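Local coordinates for uncharacterized protein (Clostridium sporogenes, PDB 4Q0Y) that is of unknown function but has a hot-dog, thioesterase-like fold, its activity on thioesters being unestablished, at residues F14-N17 with S18-K21. Sequence-based numbering, arbitrary orientation.
Sequences FKFN and SFSK
Ser18 OG, in the residue directly after Asn17, is held by two backbone N-H groups and, weakly, by a third group, the hydroxyl of Ser20, and illustrates how one hydroxyl can shape a turn. The backbone N-H of Ser20 reaches it nearly straight, Ser20 N to Ser18 OG being 3.0 Å with an N-H...O angle of 165°. Lys21 N, also 3.0 Å from Ser18 OG, comes in on a more bent path, at 150°. With OG anti to its own backbone N, the Ser18 hydroxyl is carried forward over the following amides, and the paired bonds define an ST turn combined with an ST motif.

This turn lies in the loop that leaves strand 4-15 and leads to strand 26-30, its antiparallel neighbour, outermost in the sheet within this chain, in this hot-dog-like fold. A water bridges the two ends of the turn: it donates to Asn17 OD1 at 2.8 Å and to Lys21 O at 2.9 Å, linking the side-chain oxygen of Asn17, just before the serine, to the backbone carbonyl three residues after it. By contrast, Ser18 N is buried by the contact without a hydrogen-bonding partner.

The apolar half of the arrangement is an edge-to-face pair. Phe16 presents its CE1-CZ edge to the face of Phe19, with CE1 over the centre of that ring; the centroids are 4.8 Å apart and the planes meet at 61°. The rings approach most closely at Phe16 CZ and Phe19 CE1, 3.6 Å apart. Phe16 CE1 also lies 3.2 Å from Ser18 O, which approaches the ring obliquely. His71, on strand 68-80, makes a further edge-to-face contact with Phe16 and a weak hydrogen bond from NE2 to Ser18 O, tying the start of the loop to the adjacent sheet strand.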
ATOM      1  N   PHE B  14      -5.761  13.276 -17.949  1.00 13.96           N
ATOM      2  CA  PHE B  14      -6.035  13.731 -19.319  1.00 13.20           C
ATOM      3  C   PHE B  14      -7.176  12.931 -19.930  1.00 12.60           C
ATOM      4  O   PHE B  14      -7.410  11.780 -19.529  1.00 14.26           O
ATOM      5  CB  PHE B  14      -4.808  13.558 -20.209  1.00 12.84           C
ATOM      6  CG  PHE B  14      -3.575  14.275 -19.712  1.00 14.79           C
ATOM      7  CD1 PHE B  14      -2.732  13.671 -18.737  1.00 13.99           C
ATOM      8  CD2 PHE B  14      -3.226  15.524 -20.215  1.00 15.93           C
ATOM      9  CE1 PHE B  14      -1.588  14.309 -18.279  1.00 15.96           C
ATOM     10  CE2 PHE B  14      -2.072  16.163 -19.742  1.00 15.67           C
ATOM     11  CZ  PHE B  14      -1.263  15.557 -18.780  1.00 14.74           C
ATOM     12  N   LYS B  15      -7.849  13.521 -20.917  1.00 14.62           N
ATOM     13  CA  LYS B  15      -8.949  12.864 -21.597  1.00 15.80           C
ATOM     14  C   LYS B  15      -8.436  11.676 -22.398  1.00 14.67           C
ATOM     15  O   LYS B  15      -7.432  11.783 -23.089  1.00 16.50           O
ATOM     16  CB  LYS B  15      -9.685  13.836 -22.510  1.00 19.24           C
ATOM     17  CG  LYS B  15     -10.937  13.274 -23.129  1.00 23.03           C
ATOM     18  CD  LYS B  15     -11.711  14.402 -23.786  1.00 31.02           C
ATOM     19  CE  LYS B  15     -12.954  13.897 -24.440  1.00 36.76           C
ATOM     20  NZ  LYS B  15     -13.854  13.199 -23.484  1.00 37.92           N
ATOM     21  N   PHE B  16      -9.118  10.541 -22.289  1.00 15.38           N
ATOM     22  CA  PHE B  16      -8.746   9.330 -23.023  1.00 15.43           C
ATOM     23  C   PHE B  16      -9.205   9.527 -24.465  1.00 16.25           C
ATOM     24  O   PHE B  16     -10.373   9.308 -24.774  1.00 19.73           O
ATOM     25  CB  PHE B  16      -9.397   8.104 -22.351  1.00 16.50           C
ATOM     26  CG  PHE B  16      -8.755   6.792 -22.698  1.00 16.01           C
ATOM     27  CD1 PHE B  16      -8.641   6.368 -24.031  1.00 18.66           C
ATOM     28  CD2 PHE B  16      -8.331   5.934 -21.688  1.00 16.74           C
ATOM     29  CE1 PHE B  16      -8.068   5.139 -24.337  1.00 17.47           C
ATOM     30  CE2 PHE B  16      -7.768   4.686 -21.993  1.00 17.63           C
ATOM     31  CZ  PHE B  16      -7.620   4.313 -23.313  1.00 17.70           C
ATOM     32  N   ASN B  17      -8.306   9.960 -25.354  1.00 14.61           N
ATOM     33  CA  ASN B  17      -8.672  10.249 -26.765  1.00 15.61           C
ATOM     34  C   ASN B  17      -7.897   9.415 -27.795  1.00 16.23           C
ATOM     35  O   ASN B  17      -7.933   9.715 -28.988  1.00 17.30           O
ATOM     36  CB  ASN B  17      -8.523  11.758 -27.050  1.00 17.38           C
ATOM     37  CG  ASN B  17      -7.096  12.247 -26.914  1.00 16.68           C
ATOM     38  OD1 ASN B  17      -6.173  11.471 -26.665  1.00 17.38           O
ATOM     39  ND2 ASN B  17      -6.922  13.553 -26.970  1.00 17.30           N
ATOM     40  N   SER B  18      -7.170   8.403 -27.326  1.00 17.20           N
ATOM     41  CA  SER B  18      -6.320   7.579 -28.182  1.00 17.44           C
ATOM     42  C   SER B  18      -5.878   6.339 -27.428  1.00 17.40           C
ATOM     43  O   SER B  18      -5.737   6.377 -26.212  1.00 16.72           O
ATOM     44  CB  SER B  18      -5.070   8.362 -28.602  1.00 16.89           C
ATOM     45  OG  SER B  18      -4.199   7.600 -29.407  1.00 17.72           O
ATOM     46  N   PHE B  19      -5.679   5.240 -28.162  1.00 19.34           N
ATOM     47  CA  PHE B  19      -5.042   4.023 -27.619  1.00 18.27           C
ATOM     48  C   PHE B  19      -3.554   3.924 -28.003  1.00 18.73           C
ATOM     49  O   PHE B  19      -2.921   2.916 -27.694  1.00 18.53           O
ATOM     50  CB  PHE B  19      -5.815   2.763 -28.070  1.00 20.61           C
ATOM     51  CG  PHE B  19      -6.991   2.429 -27.196  1.00 25.72           C
ATOM     52  CD1 PHE B  19      -6.818   1.630 -26.071  1.00 31.59           C
ATOM     53  CD2 PHE B  19      -8.270   2.910 -27.502  1.00 33.84           C
ATOM     54  CE1 PHE B  19      -7.903   1.316 -25.255  1.00 36.97           C
ATOM     55  CE2 PHE B  19      -9.365   2.601 -26.686  1.00 33.93           C
ATOM     56  CZ  PHE B  19      -9.174   1.808 -25.555  1.00 36.12           C
ATOM     57  N   SER B  20      -3.005   4.930 -28.697  1.00 16.69           N
ATOM     58  CA  SER B  20      -1.633   4.883 -29.213  1.00 18.14           C
ATOM     59  C   SER B  20      -0.737   6.071 -28.848  1.00 19.82           C
ATOM     60  O   SER B  20       0.490   5.950 -28.897  1.00 19.59           O
ATOM     61  CB  SER B  20      -1.670   4.694 -30.735  1.00 19.58           C
ATOM     62  OG  SER B  20      -2.255   5.810 -31.382  1.00 22.99           O
ATOM     63  N   LYS B  21      -1.341   7.217 -28.550  1.00 16.32           N
ATOM     64  CA  LYS B  21      -0.636   8.456 -28.284  1.00 16.83           C
ATOM     65  C   LYS B  21      -1.133   9.014 -26.958  1.00 16.06           C
ATOM     66  O   LYS B  21      -2.338   9.107 -26.770  1.00 17.78           O
ATOM     67  CB  LYS B  21      -0.954   9.422 -29.431  1.00 21.68           C
ATOM     68  CG  LYS B  21      -0.414   9.011 -30.816  1.00 26.56           C
ATOM     69  CD  LYS B  21       1.111   8.712 -30.886  1.00 31.36           C
ATOM     70  CE  LYS B  21       1.950   9.763 -30.180  1.00 34.76           C
ATOM     71  NZ  LYS B  21       3.403   9.656 -30.515  1.00 34.30           N
TER
HETATM   72  O   HOH W   1      -3.651  11.468 -27.804  1.00 16.47           O